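Local coordinates for intracellular protein transport protein USO1 (PDB 6LSU), which is a dimeric tethering protein required for transport from the endoplasmic reticulum to the Golgi complex, represented here by its globular head, at residues M202-P205 with I206-E209; F298-D301 with Q302-V305; P320-T323 with V324-K327; V418-F421 with D422-V425. All blocks are in the same frame, centred on the assembly; numbering follows the deposited sequence.

Interaction 1: residues M202-P205 with I206-E209; sequences MHEP and IRDE
Glu204 lays its CG methylene over one face of the Arg207 guanidinium, with CG 3.3 Å from NH2, in the first turn of helix 204-218 of the third armadillo repeat. The two side chains run alongside each other, carboxylate and guanidinium planes only 8° apart, and the ion pair is long and purely electrostatic: Glu204 OE2 is 3.8 Å from Arg207 NH2 and lies off the guanidinium plane, where none of its hydrogens is directed. Within the turn the directed bonds go to Asp208, whose OD1 takes both NE and NH2 of Arg207 side-on, each at 3.0 Å and in the guanidinium plane. A bend at chi3 (70°) turns the arginine's end back to this carboxylate, and NH2 has a further partner in Glu244 of helix 233-244. A leucine in place of Arg207 would probably leave Glu204, Asp208 and Glu244 as neighbouring negative charges without their shared mate. On another side of the turn, Ile206 packs against helix 160-174, its CD1 4.2 Å from His203 CB. His203 is the N-cap, its O receiving weak bonds from the N atoms of Ile206 and Arg207. A water donates to Pro205 O at 2.6 Å and to Glu209 OE2 at 2.9 Å.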
ATOM      1  N   MET A 202     -20.363 -18.710  23.899  1.00 86.59           N
ATOM      2  CA  MET A 202     -19.824 -20.013  24.345  1.00 95.97           C
ATOM      3  C   MET A 202     -19.529 -20.846  23.101  1.00 86.79           C
ATOM      4  O   MET A 202     -18.627 -21.690  23.167  1.00 92.41           O
ATOM      5  CB  MET A 202     -20.867 -20.709  25.232  1.00113.09           C
ATOM      6  CG  MET A 202     -21.574 -19.744  26.220  1.00128.61           C
ATOM      7  SD  MET A 202     -22.823 -18.583  25.486  1.00135.37           S
ATOM      8  CE  MET A 202     -22.708 -17.159  26.574  1.00129.14           C
ATOM      9  N   HIS A 203     -20.254 -20.581  22.014  1.00 77.84           N
ATOM     10  CA  HIS A 203     -20.219 -21.367  20.753  1.00 78.61           C
ATOM     11  C   HIS A 203     -19.420 -20.631  19.673  1.00 71.57           C
ATOM     12  O   HIS A 203     -19.778 -19.493  19.351  1.00 73.96           O
ATOM     13  CB  HIS A 203     -21.649 -21.728  20.369  1.00 82.49           C
ATOM     14  CG  HIS A 203     -22.261 -22.701  21.327  1.00102.35           C
ATOM     15  ND1 HIS A 203     -23.087 -22.300  22.382  1.00108.91           N
ATOM     16  CD2 HIS A 203     -22.161 -24.051  21.410  1.00103.16           C
ATOM     17  CE1 HIS A 203     -23.471 -23.365  23.061  1.00108.16           C
ATOM     18  NE2 HIS A 203     -22.911 -24.455  22.489  1.00106.30           N
ATOM     19  N   GLU A 204     -18.356 -21.272  19.171  1.00 70.14           N
ATOM     20  CA  GLU A 204     -17.267 -20.633  18.381  1.00 68.46           C
ATOM     21  C   GLU A 204     -17.871 -20.021  17.118  1.00 68.83           C
ATOM     22  O   GLU A 204     -17.624 -18.841  16.812  1.00 67.86           O
ATOM     23  CB  GLU A 204     -16.144 -21.626  18.073  1.00 72.45           C
ATOM     24  CG  GLU A 204     -14.755 -20.987  18.093  1.00 80.26           C
ATOM     25  CD  GLU A 204     -13.576 -21.947  18.200  1.00 87.26           C
ATOM     26  OE1 GLU A 204     -13.355 -22.741  17.249  1.00 85.30           O
ATOM     27  OE2 GLU A 204     -12.865 -21.895  19.242  1.00 95.53           O
ATOM     28  N   PRO A 205     -18.740 -20.738  16.379  1.00 55.55           N
ATOM     29  CA  PRO A 205     -19.259 -20.206  15.115  1.00 55.28           C
ATOM     30  C   PRO A 205     -20.079 -18.931  15.325  1.00 57.34           C
ATOM     31  O   PRO A 205     -20.117 -18.190  14.417  1.00 64.78           O
ATOM     32  CB  PRO A 205     -20.110 -21.353  14.532  1.00 55.68           C
ATOM     33  CG  PRO A 205     -19.561 -22.584  15.270  1.00 55.09           C
ATOM     34  CD  PRO A 205     -19.262 -22.075  16.680  1.00 52.33           C
ATOM     35  N   ILE A 206     -20.680 -18.682  16.496  1.00 56.73           N
ATOM     36  CA  ILE A 206     -21.366 -17.386  16.742  1.00 57.47           C
ATOM     37  C   ILE A 206     -20.287 -16.308  16.868  1.00 56.87           C
ATOM     38  O   ILE A 206     -20.471 -15.197  16.367  1.00 56.21           O
ATOM     39  CB  ILE A 206     -22.281 -17.462  17.981  1.00 61.81           C
ATOM     40  CG1 ILE A 206     -23.502 -18.335  17.692  1.00 64.58           C
ATOM     41  CG2 ILE A 206     -22.678 -16.057  18.439  1.00 61.66           C
ATOM     42  CD1 ILE A 206     -24.228 -18.780  18.929  1.00 71.92           C
ATOM     43  N   ARG A 207     -19.210 -16.609  17.591  1.00 60.78           N
ATOM     44  CA  ARG A 207     -18.076 -15.673  17.755  1.00 60.42           C
ATOM     45  C   ARG A 207     -17.561 -15.296  16.355  1.00 56.07           C
ATOM     46  O   ARG A 207     -17.576 -14.114  16.040  1.00 56.05           O
ATOM     47  CB  ARG A 207     -17.008 -16.324  18.631  1.00 63.66           C
ATOM     48  CG  ARG A 207     -15.776 -15.461  18.837  1.00 64.49           C
ATOM     49  CD  ARG A 207     -14.594 -16.314  19.230  1.00 59.51           C
ATOM     50  NE  ARG A 207     -14.104 -17.145  18.147  1.00 58.54           N
ATOM     51  CZ  ARG A 207     -13.015 -17.916  18.233  1.00 62.37           C
ATOM     52  NH1 ARG A 207     -12.313 -17.923  19.356  1.00 67.47           N
ATOM     53  NH2 ARG A 207     -12.594 -18.650  17.211  1.00 61.07           N
ATOM     54  N   ASP A 208     -17.262 -16.290  15.525  1.00 56.43           N
ATOM     55  CA  ASP A 208     -16.680 -16.143  14.161  1.00 54.30           C
ATOM     56  C   ASP A 208     -17.645 -15.338  13.288  1.00 54.19           C
ATOM     57  O   ASP A 208     -17.224 -14.262  12.724  1.00 50.50           O
ATOM     58  CB  ASP A 208     -16.359 -17.519  13.580  1.00 54.18           C
ATOM     59  CG  ASP A 208     -15.258 -18.292  14.311  1.00 54.29           C
ATOM     60  OD1 ASP A 208     -14.667 -17.787  15.278  1.00 49.43           O
ATOM     61  OD2 ASP A 208     -14.989 -19.421  13.863  1.00 63.85           O
ATOM     62  N   GLU A 209     -18.921 -15.771  13.235  1.00 51.10           N
ATOM     63  CA  GLU A 209     -19.933 -15.042  12.417  1.00 52.67           C
ATOM     64  C   GLU A 209     -20.080 -13.586  12.871  1.00 53.55           C
ATOM     65  O   GLU A 209     -20.259 -12.709  12.001  1.00 60.44           O
ATOM     66  CB  GLU A 209     -21.301 -15.688  12.451  1.00 57.16           C
ATOM     67  CG  GLU A 209     -22.009 -15.525  11.129  1.00 59.48           C
ATOM     68  CD  GLU A 209     -21.236 -16.170   9.988  1.00 58.76           C
ATOM     69  OE1 GLU A 209     -21.393 -15.730   8.822  1.00 67.27           O
ATOM     70  OE2 GLU A 209     -20.499 -17.132  10.282  1.00 63.82           O
TER
HETATM   71  O   HOH W   1     -19.476 -19.120  12.093  1.00 65.53           O

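Interaction 2: residues F298-D301 with Q302-V305; sequences FWND and QRIV
The Phe298 ring and the Arg303 guanidinium meet nearly at right angles, their planes 74° apart: Phe298 CD2 stands over one guanidinium face, while Arg303 NH1 lies at the edge of the ring, 3.8 Å from CD2. The indole of Trp299 turns its edge to the Arg303 carbonyl, with CZ3 3.7 Å from Arg303 O, and its CE3 also touches Ile304 CG1 at 3.8 Å. At the far end of the indole, NE1 bonds to Asn349 O. Between these aromatic residues and the first turn of helix 301-317, in the fifth armadillo repeat, Asn300 is the N-cap. With chi1 at 67°, its CG sits between backbone N and carbonyl carbon, which brings OD1 back to Arg303 N for a nearly straight 2.8 Å bond. Arg303 bonds to the preceding loop twice, through its backbone N and through NH1. Its chain, extended from CG to NE, carries NH1 to Phe298 O at 2.7 Å, the donor tilted 28° from the carbonyl plane. An alanine here is likely to leave Phe298 O without its donor and the Phe298 ring without the guanidinium beside it. Ile304 N bonds to Asn300 O at 3.0 Å.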
ATOM      1  N   PHE A 298       6.563 -20.797   8.571  1.00 57.85           N
ATOM      2  CA  PHE A 298       6.003 -21.338   7.317  1.00 56.56           C
ATOM      3  C   PHE A 298       5.074 -20.296   6.703  1.00 55.80           C
ATOM      4  O   PHE A 298       4.155 -19.805   7.356  1.00 59.60           O
ATOM      5  CB  PHE A 298       5.248 -22.637   7.530  1.00 57.30           C
ATOM      6  CG  PHE A 298       4.593 -23.074   6.249  1.00 62.99           C
ATOM      7  CD1 PHE A 298       5.379 -23.450   5.171  1.00 58.84           C
ATOM      8  CD2 PHE A 298       3.211 -23.028   6.096  1.00 64.55           C
ATOM      9  CE1 PHE A 298       4.787 -23.843   3.983  1.00 65.75           C
ATOM     10  CE2 PHE A 298       2.624 -23.365   4.888  1.00 59.64           C
ATOM     11  CZ  PHE A 298       3.414 -23.792   3.844  1.00 64.09           C
ATOM     12  N   TRP A 299       5.385 -19.915   5.473  1.00 51.78           N
ATOM     13  CA  TRP A 299       4.765 -18.780   4.762  1.00 49.91           C
ATOM     14  C   TRP A 299       3.827 -19.372   3.713  1.00 52.12           C
ATOM     15  O   TRP A 299       4.158 -20.397   3.132  1.00 51.47           O
ATOM     16  CB  TRP A 299       5.818 -17.840   4.178  1.00 49.82           C
ATOM     17  CG  TRP A 299       6.381 -16.866   5.182  1.00 54.12           C
ATOM     18  CD1 TRP A 299       7.644 -16.872   5.688  1.00 46.16           C
ATOM     19  CD2 TRP A 299       5.709 -15.735   5.794  1.00 48.96           C
ATOM     20  NE1 TRP A 299       7.808 -15.826   6.534  1.00 46.51           N
ATOM     21  CE2 TRP A 299       6.631 -15.135   6.664  1.00 48.57           C
ATOM     22  CE3 TRP A 299       4.422 -15.215   5.742  1.00 46.69           C
ATOM     23  CZ2 TRP A 299       6.322 -14.014   7.440  1.00 48.66           C
ATOM     24  CZ3 TRP A 299       4.096 -14.117   6.510  1.00 49.60           C
ATOM     25  CH2 TRP A 299       5.034 -13.528   7.351  1.00 53.28           C
ATOM     26  N   ASN A 300       2.619 -18.807   3.640  1.00 56.95           N
ATOM     27  CA  ASN A 300       1.572 -19.101   2.645  1.00 50.33           C
ATOM     28  C   ASN A 300       0.756 -17.832   2.474  1.00 46.95           C
ATOM     29  O   ASN A 300       1.018 -16.883   3.209  1.00 53.81           O
ATOM     30  CB  ASN A 300       0.712 -20.270   3.093  1.00 54.16           C
ATOM     31  CG  ASN A 300      -0.146 -19.987   4.313  1.00 54.42           C
ATOM     32  OD1 ASN A 300      -0.551 -18.840   4.600  1.00 57.33           O
ATOM     33  ND2 ASN A 300      -0.505 -21.057   4.992  1.00 49.24           N
ATOM     34  N   ASP A 301      -0.169 -17.841   1.531  1.00 47.23           N
ATOM     35  CA  ASP A 301      -0.909 -16.653   1.064  1.00 52.41           C
ATOM     36  C   ASP A 301      -1.725 -16.090   2.228  1.00 54.03           C
ATOM     37  O   ASP A 301      -1.810 -14.903   2.391  1.00 56.16           O
ATOM     38  CB  ASP A 301      -1.780 -17.039  -0.130  1.00 62.76           C
ATOM     39  CG  ASP A 301      -1.009 -17.121  -1.432  1.00 66.53           C
ATOM     40  OD1 ASP A 301      -0.163 -16.239  -1.655  1.00 80.48           O
ATOM     41  OD2 ASP A 301      -1.223 -18.059  -2.186  1.00 74.44           O
ATOM     42  N   GLN A 302      -2.270 -16.938   3.082  1.00 61.77           N
ATOM     43  CA  GLN A 302      -3.101 -16.453   4.201  1.00 58.76           C
ATOM     44  C   GLN A 302      -2.218 -15.696   5.209  1.00 61.51           C
ATOM     45  O   GLN A 302      -2.634 -14.557   5.694  1.00 54.83           O
ATOM     46  CB  GLN A 302      -3.864 -17.604   4.827  1.00 57.81           C
ATOM     47  CG  GLN A 302      -4.865 -17.146   5.868  1.00 57.34           C
ATOM     48  CD  GLN A 302      -5.811 -16.120   5.288  1.00 64.39           C
ATOM     49  OE1 GLN A 302      -6.606 -16.438   4.424  1.00 72.23           O
ATOM     50  NE2 GLN A 302      -5.800 -14.890   5.785  1.00 67.71           N
ATOM     51  N   ARG A 303      -1.053 -16.273   5.553  1.00 56.03           N
ATOM     52  CA  ARG A 303      -0.197 -15.623   6.594  1.00 49.06           C
ATOM     53  C   ARG A 303       0.403 -14.333   6.042  1.00 46.47           C
ATOM     54  O   ARG A 303       0.489 -13.359   6.801  1.00 48.35           O
ATOM     55  CB  ARG A 303       0.878 -16.589   7.042  1.00 48.86           C
ATOM     56  CG  ARG A 303       0.256 -17.869   7.573  1.00 46.28           C
ATOM     57  CD  ARG A 303       1.259 -18.933   7.745  1.00 50.42           C
ATOM     58  NE  ARG A 303       0.591 -20.014   8.404  1.00 52.42           N
ATOM     59  CZ  ARG A 303       1.188 -20.947   9.087  1.00 51.63           C
ATOM     60  NH1 ARG A 303       2.500 -20.957   9.166  1.00 55.61           N
ATOM     61  NH2 ARG A 303       0.449 -21.847   9.684  1.00 55.28           N
ATOM     62  N   ILE A 304       0.688 -14.302   4.740  1.00 45.92           N
ATOM     63  CA  ILE A 304       1.155 -13.075   4.024  1.00 46.73           C
ATOM     64  C   ILE A 304       0.116 -11.964   4.165  1.00 43.43           C
ATOM     65  O   ILE A 304       0.495 -10.816   4.538  1.00 43.46           O
ATOM     66  CB  ILE A 304       1.465 -13.354   2.540  1.00 46.08           C
ATOM     67  CG1 ILE A 304       2.773 -14.169   2.459  1.00 45.70           C
ATOM     68  CG2 ILE A 304       1.535 -12.051   1.718  1.00 39.82           C
ATOM     69  CD1 ILE A 304       3.085 -14.750   1.074  1.00 43.86           C
ATOM     70  N   VAL A 305      -1.149 -12.296   3.862  1.00 42.37           N
ATOM     71  CA  VAL A 305      -2.284 -11.338   3.956  1.00 42.67           C
ATOM     72  C   VAL A 305      -2.473 -10.927   5.415  1.00 43.34           C
ATOM     73  O   VAL A 305      -2.727  -9.767   5.627  1.00 41.24           O
ATOM     74  CB  VAL A 305      -3.577 -11.938   3.388  1.00 48.87           C
ATOM     75  CG1 VAL A 305      -4.769 -10.955   3.508  1.00 50.69           C
ATOM     76  CG2 VAL A 305      -3.418 -12.377   1.945  1.00 46.65           C
TER

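Interaction 3: residues P320-T323 with V324-K327; sequences PGNT and VTTK
Thr325 turns its side chain back onto the residues that lead into helix 325-333. Its CB lies 3.5 Å from Asn322 O, the carbonyl three residues earlier. From CB the side chain forks. The hydroxyl OG1 stands beside the backbone N and anti to the carbonyl carbon (chi1 -61°), which points it back at the loop, while the methyl CG2 takes the position anti to the backbone N. OG1 approaches Asn322 O to 3.0 Å and touches Asn322 CB at 3.6 Å; it also has a hydrogen-bond partner in Glu319 O, and which carbonyl takes its one proton is not settled. Either way the hydroxyl ties Thr325 to the loop before it. A water completes the link on the backbone: it donates to Thr323 O at 2.9 Å, accepts from Thr326 N at 3.1 Å, and reaches Asn322 O with a weak bond of 3.4 Å. It thus bridges Thr323 O and Thr326 N, which are 4.5 Å apart, too far for a direct bond. Gly321 shapes the loop before this, its positive phi (100°) being one at which a side chain would collide with Pro320 O. The loop 320-323 connects helix 301-317 to helix 325-333 at the surface, in the sixth armadillo repeat. Asn322 and Val324 rest on Thr268 of helix 268-276, and Val324 also touches Thr272 of that helix, joining the turn to the preceding repeat.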
ATOM      1  N   PRO A 320       0.148  10.397   6.826  1.00 96.60           N
ATOM      2  CA  PRO A 320       0.690  11.760   6.778  1.00102.45           C
ATOM      3  C   PRO A 320      -0.374  12.839   6.509  1.00106.84           C
ATOM      4  O   PRO A 320      -1.314  12.552   5.769  1.00106.89           O
ATOM      5  CB  PRO A 320       1.701  11.719   5.621  1.00 98.74           C
ATOM      6  CG  PRO A 320       1.269  10.538   4.772  1.00 97.35           C
ATOM      7  CD  PRO A 320       0.653   9.545   5.737  1.00 99.66           C
ATOM      8  N   GLY A 321      -0.215  14.015   7.140  1.00105.36           N
ATOM      9  CA  GLY A 321      -1.095  15.187   6.966  1.00107.16           C
ATOM     10  C   GLY A 321      -2.111  15.351   8.090  1.00111.89           C
ATOM     11  O   GLY A 321      -2.619  16.482   8.220  1.00121.68           O
ATOM     12  N   ASN A 322      -2.438  14.290   8.847  1.00108.44           N
ATOM     13  CA  ASN A 322      -3.304  14.375  10.060  1.00111.38           C
ATOM     14  C   ASN A 322      -2.513  15.063  11.172  1.00113.90           C
ATOM     15  O   ASN A 322      -1.262  14.966  11.152  1.00113.41           O
ATOM     16  CB  ASN A 322      -3.781  13.017  10.580  1.00114.20           C
ATOM     17  CG  ASN A 322      -4.486  12.205   9.523  1.00113.89           C
ATOM     18  OD1 ASN A 322      -4.458  12.561   8.347  1.00121.55           O
ATOM     19  ND2 ASN A 322      -5.100  11.110   9.934  1.00115.24           N
ATOM     20  N   THR A 323      -3.212  15.716  12.105  1.00114.25           N
ATOM     21  CA  THR A 323      -2.596  16.512  13.205  1.00115.03           C
ATOM     22  C   THR A 323      -2.003  15.558  14.255  1.00109.61           C
ATOM     23  O   THR A 323      -1.007  15.957  14.908  1.00114.47           O
ATOM     24  CB  THR A 323      -3.584  17.538  13.786  1.00120.59           C
ATOM     25  OG1 THR A 323      -4.844  16.907  14.018  1.00121.56           O
ATOM     26  CG2 THR A 323      -3.788  18.736  12.877  1.00116.58           C
ATOM     27  N   VAL A 324      -2.516  14.322  14.344  1.00 94.27           N
ATOM     28  CA  VAL A 324      -2.154  13.342  15.417  1.00 90.70           C
ATOM     29  C   VAL A 324      -0.936  12.494  15.011  1.00 77.32           C
ATOM     30  O   VAL A 324      -0.403  11.764  15.889  1.00 65.15           O
ATOM     31  CB  VAL A 324      -3.336  12.429  15.796  1.00 90.42           C
ATOM     32  CG1 VAL A 324      -3.699  12.569  17.263  1.00 82.17           C
ATOM     33  CG2 VAL A 324      -4.545  12.640  14.907  1.00 92.99           C
ATOM     34  N   THR A 325      -0.506  12.597  13.753  1.00 70.30           N
ATOM     35  CA  THR A 325       0.550  11.755  13.144  1.00 68.20           C
ATOM     36  C   THR A 325       1.781  11.754  14.039  1.00 58.23           C
ATOM     37  O   THR A 325       2.274  10.631  14.411  1.00 57.22           O
ATOM     38  CB  THR A 325       0.885  12.236  11.736  1.00 68.58           C
ATOM     39  OG1 THR A 325      -0.344  12.098  11.029  1.00 71.98           O
ATOM     40  CG2 THR A 325       2.008  11.436  11.117  1.00 72.62           C
ATOM     41  N   THR A 326       2.278  12.946  14.355  1.00 51.40           N
ATOM     42  CA  THR A 326       3.488  13.055  15.196  1.00 52.40           C
ATOM     43  C   THR A 326       3.240  12.278  16.477  1.00 61.24           C
ATOM     44  O   THR A 326       4.139  11.480  16.826  1.00 61.24           O
ATOM     45  CB  THR A 326       3.872  14.502  15.420  1.00 55.53           C
ATOM     46  OG1 THR A 326       4.019  15.015  14.088  1.00 58.27           O
ATOM     47  CG2 THR A 326       5.144  14.648  16.239  1.00 63.04           C
ATOM     48  N   LYS A 327       2.066  12.494  17.113  1.00 63.25           N
ATOM     49  CA  LYS A 327       1.701  11.881  18.398  1.00 64.48           C
ATOM     50  C   LYS A 327       1.801  10.373  18.184  1.00 60.26           C
ATOM     51  O   LYS A 327       2.559   9.706  18.947  1.00 58.11           O
ATOM     52  CB  LYS A 327       0.336  12.400  18.882  1.00 76.38           C
ATOM     53  CG  LYS A 327      -0.065  12.007  20.303  1.00 80.28           C
ATOM     54  CD  LYS A 327      -1.304  11.116  20.384  1.00 91.65           C
ATOM     55  CE  LYS A 327      -1.761  10.809  21.803  1.00 98.07           C
ATOM     56  NZ  LYS A 327      -0.694  10.151  22.602  1.00104.92           N
TER
HETATM   57  O   HOH W   2       1.356  15.661  13.285  1.00 74.70           O

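Interaction 4: residues V418-F421 with D422-V425; sequences VHTF and DTRV
Phe421 and Val425 make the apolar contact, one helical turn apart: Val425 CG1 sits over one face of the phenyl ring, 3.9 Å from its centroid and 19° off the normal, a CH-pi contact, with CE2 the nearest ring atom at 3.7 Å. CG of Phe421 stands anti to the backbone N (chi1 -179°), and this swings the ring alongside the helix to meet the methyl. A looser apolar touch joins His419 CB to Thr423 CG2 at 4.1 Å. Among the hydrogen bonds, Thr420 is the N-cap of helix 421-435: its OG1 accepts from Thr423 N, a nearly straight but weak bond of 3.4 Å. Regular helical bonds follow, Arg424 N to Thr420 O at 3.2 Å and Val425 N to Phe421 O at 2.9 Å. One water joins the loop to the helix, 3.1 Å from His419 ND1 and 3.0 Å from Thr423 OG1, and accepts from Thr420 N. In the seventh armadillo repeat, this helix start is wedged between neighbours: His419 and Thr423 touch Arg355 of helix 354-366, Phe421 and Arg424 meet Phe515 of helix 514-528, Arg424 NH2 bonds to Met412 O of helix 404-414, and Asp422 bonds to Thr688.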
ATOM      1  N   VAL A 418      18.362 -10.852  -6.382  1.00 95.79           N
ATOM      2  CA  VAL A 418      17.845 -11.425  -5.093  1.00 92.91           C
ATOM      3  C   VAL A 418      16.580 -10.685  -4.589  1.00 89.21           C
ATOM      4  O   VAL A 418      15.650 -11.394  -4.081  1.00 81.55           O
ATOM      5  CB  VAL A 418      18.929 -11.484  -4.001  1.00 96.69           C
ATOM      6  CG1 VAL A 418      19.783 -10.215  -3.962  1.00 96.25           C
ATOM      7  CG2 VAL A 418      18.300 -11.788  -2.633  1.00 96.02           C
ATOM      8  N   HIS A 419      16.487  -9.353  -4.724  1.00 77.26           N
ATOM      9  CA  HIS A 419      15.297  -8.563  -4.275  1.00 75.65           C
ATOM     10  C   HIS A 419      14.483  -7.990  -5.439  1.00 64.13           C
ATOM     11  O   HIS A 419      15.033  -7.740  -6.512  1.00 90.91           O
ATOM     12  CB  HIS A 419      15.691  -7.413  -3.336  1.00 76.28           C
ATOM     13  CG  HIS A 419      16.178  -7.902  -2.016  1.00 75.28           C
ATOM     14  ND1 HIS A 419      15.552  -8.915  -1.334  1.00 80.16           N
ATOM     15  CD2 HIS A 419      17.221  -7.532  -1.253  1.00 86.48           C
ATOM     16  CE1 HIS A 419      16.188  -9.164  -0.213  1.00 84.37           C
ATOM     17  NE2 HIS A 419      17.213  -8.327  -0.134  1.00 90.03           N
ATOM     18  N   THR A 420      13.193  -7.817  -5.244  1.00 60.47           N
ATOM     19  CA  THR A 420      12.290  -7.312  -6.294  1.00 57.58           C
ATOM     20  C   THR A 420      12.487  -5.791  -6.449  1.00 52.01           C
ATOM     21  O   THR A 420      13.000  -5.061  -5.571  1.00 54.79           O
ATOM     22  CB  THR A 420      10.831  -7.658  -6.014  1.00 59.37           C
ATOM     23  OG1 THR A 420      10.498  -6.916  -4.837  1.00 72.68           O
ATOM     24  CG2 THR A 420      10.610  -9.145  -5.845  1.00 59.72           C
ATOM     25  N   PHE A 421      12.078  -5.295  -7.577  1.00 46.52           N
ATOM     26  CA  PHE A 421      12.154  -3.855  -7.857  1.00 48.51           C
ATOM     27  C   PHE A 421      11.382  -3.128  -6.768  1.00 49.29           C
ATOM     28  O   PHE A 421      11.938  -2.159  -6.273  1.00 54.70           O
ATOM     29  CB  PHE A 421      11.646  -3.556  -9.268  1.00 45.98           C
ATOM     30  CG  PHE A 421      11.710  -2.108  -9.671  1.00 41.74           C
ATOM     31  CD1 PHE A 421      12.939  -1.477  -9.848  1.00 46.37           C
ATOM     32  CD2 PHE A 421      10.557  -1.358  -9.784  1.00 44.27           C
ATOM     33  CE1 PHE A 421      13.011  -0.133 -10.200  1.00 46.61           C
ATOM     34  CE2 PHE A 421      10.612  -0.017 -10.123  1.00 48.28           C
ATOM     35  CZ  PHE A 421      11.832   0.582 -10.385  1.00 51.72           C
ATOM     36  N   ASP A 422      10.202  -3.613  -6.402  1.00 55.40           N
ATOM     37  CA  ASP A 422       9.303  -3.040  -5.359  1.00 57.18           C
ATOM     38  C   ASP A 422      10.063  -2.817  -4.038  1.00 52.59           C
ATOM     39  O   ASP A 422       9.978  -1.700  -3.524  1.00 51.19           O
ATOM     40  CB  ASP A 422       8.038  -3.886  -5.215  1.00 59.31           C
ATOM     41  CG  ASP A 422       7.004  -3.592  -6.299  1.00 66.56           C
ATOM     42  OD1 ASP A 422       7.274  -2.730  -7.198  1.00 77.03           O
ATOM     43  OD2 ASP A 422       5.925  -4.200  -6.227  1.00 70.12           O
ATOM     44  N   THR A 423      10.812  -3.822  -3.551  1.00 49.74           N
ATOM     45  CA  THR A 423      11.672  -3.689  -2.348  1.00 46.99           C
ATOM     46  C   THR A 423      12.625  -2.520  -2.570  1.00 51.41           C
ATOM     47  O   THR A 423      12.659  -1.585  -1.765  1.00 59.62           O
ATOM     48  CB  THR A 423      12.399  -4.996  -2.018  1.00 50.26           C
ATOM     49  OG1 THR A 423      11.507  -5.970  -1.488  1.00 47.90           O
ATOM     50  CG2 THR A 423      13.509  -4.857  -1.001  1.00 48.39           C
ATOM     51  N   ARG A 424      13.366  -2.521  -3.665  1.00 59.67           N
ATOM     52  CA  ARG A 424      14.317  -1.428  -4.015  1.00 50.95           C
ATOM     53  C   ARG A 424      13.618  -0.073  -4.014  1.00 47.41           C
ATOM     54  O   ARG A 424      14.207   0.926  -3.574  1.00 52.39           O
ATOM     55  CB  ARG A 424      14.973  -1.725  -5.362  1.00 54.97           C
ATOM     56  CG  ARG A 424      15.886  -2.945  -5.291  1.00 59.37           C
ATOM     57  CD  ARG A 424      16.494  -3.299  -6.612  1.00 57.16           C
ATOM     58  NE  ARG A 424      17.534  -2.331  -6.886  1.00 67.43           N
ATOM     59  CZ  ARG A 424      18.073  -2.078  -8.079  1.00 62.18           C
ATOM     60  NH1 ARG A 424      17.677  -2.743  -9.151  1.00 59.89           N
ATOM     61  NH2 ARG A 424      19.040  -1.190  -8.177  1.00 60.02           N
ATOM     62  N   VAL A 425      12.398   0.055  -4.468  1.00 48.09           N
ATOM     63  CA  VAL A 425      11.831   1.446  -4.463  1.00 51.79           C
ATOM     64  C   VAL A 425      11.303   1.757  -3.058  1.00 51.78           C
ATOM     65  O   VAL A 425      11.526   2.854  -2.602  1.00 49.34           O
ATOM     66  CB  VAL A 425      10.830   1.716  -5.592  1.00 50.91           C
ATOM     67  CG1 VAL A 425      10.685   0.531  -6.507  1.00 54.58           C
ATOM     68  CG2 VAL A 425       9.519   2.265  -5.133  1.00 48.64           C
TER
HETATM   69  O   HOH W   3      12.548  -8.659  -2.171  1.00 55.76           O

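All four contacts lie where a loop runs into a helix, placed in series in the third, fifth, sixth and seventh armadillo repeats of the head. Interactions 1 and 4 are partly buried, whereas 2 and 3 lie at the surface. Charge dominates interaction 1, an arginine reaching back to an aromatic loop marks interaction 2, hydroxyl and water bonds interaction 3, and ring-methyl packing interaction 4. Side-chain caps recur in two of them, from an asparagine in interaction 2 and a threonine in interaction 4, whose centres are about 19 Å apart. Interactions 2 and 3 involve the consecutive helices 301-317 and 325-333, yet their centres are about 31 Å apart. Interaction 1 lies farthest from the chain centre, about 32 Å.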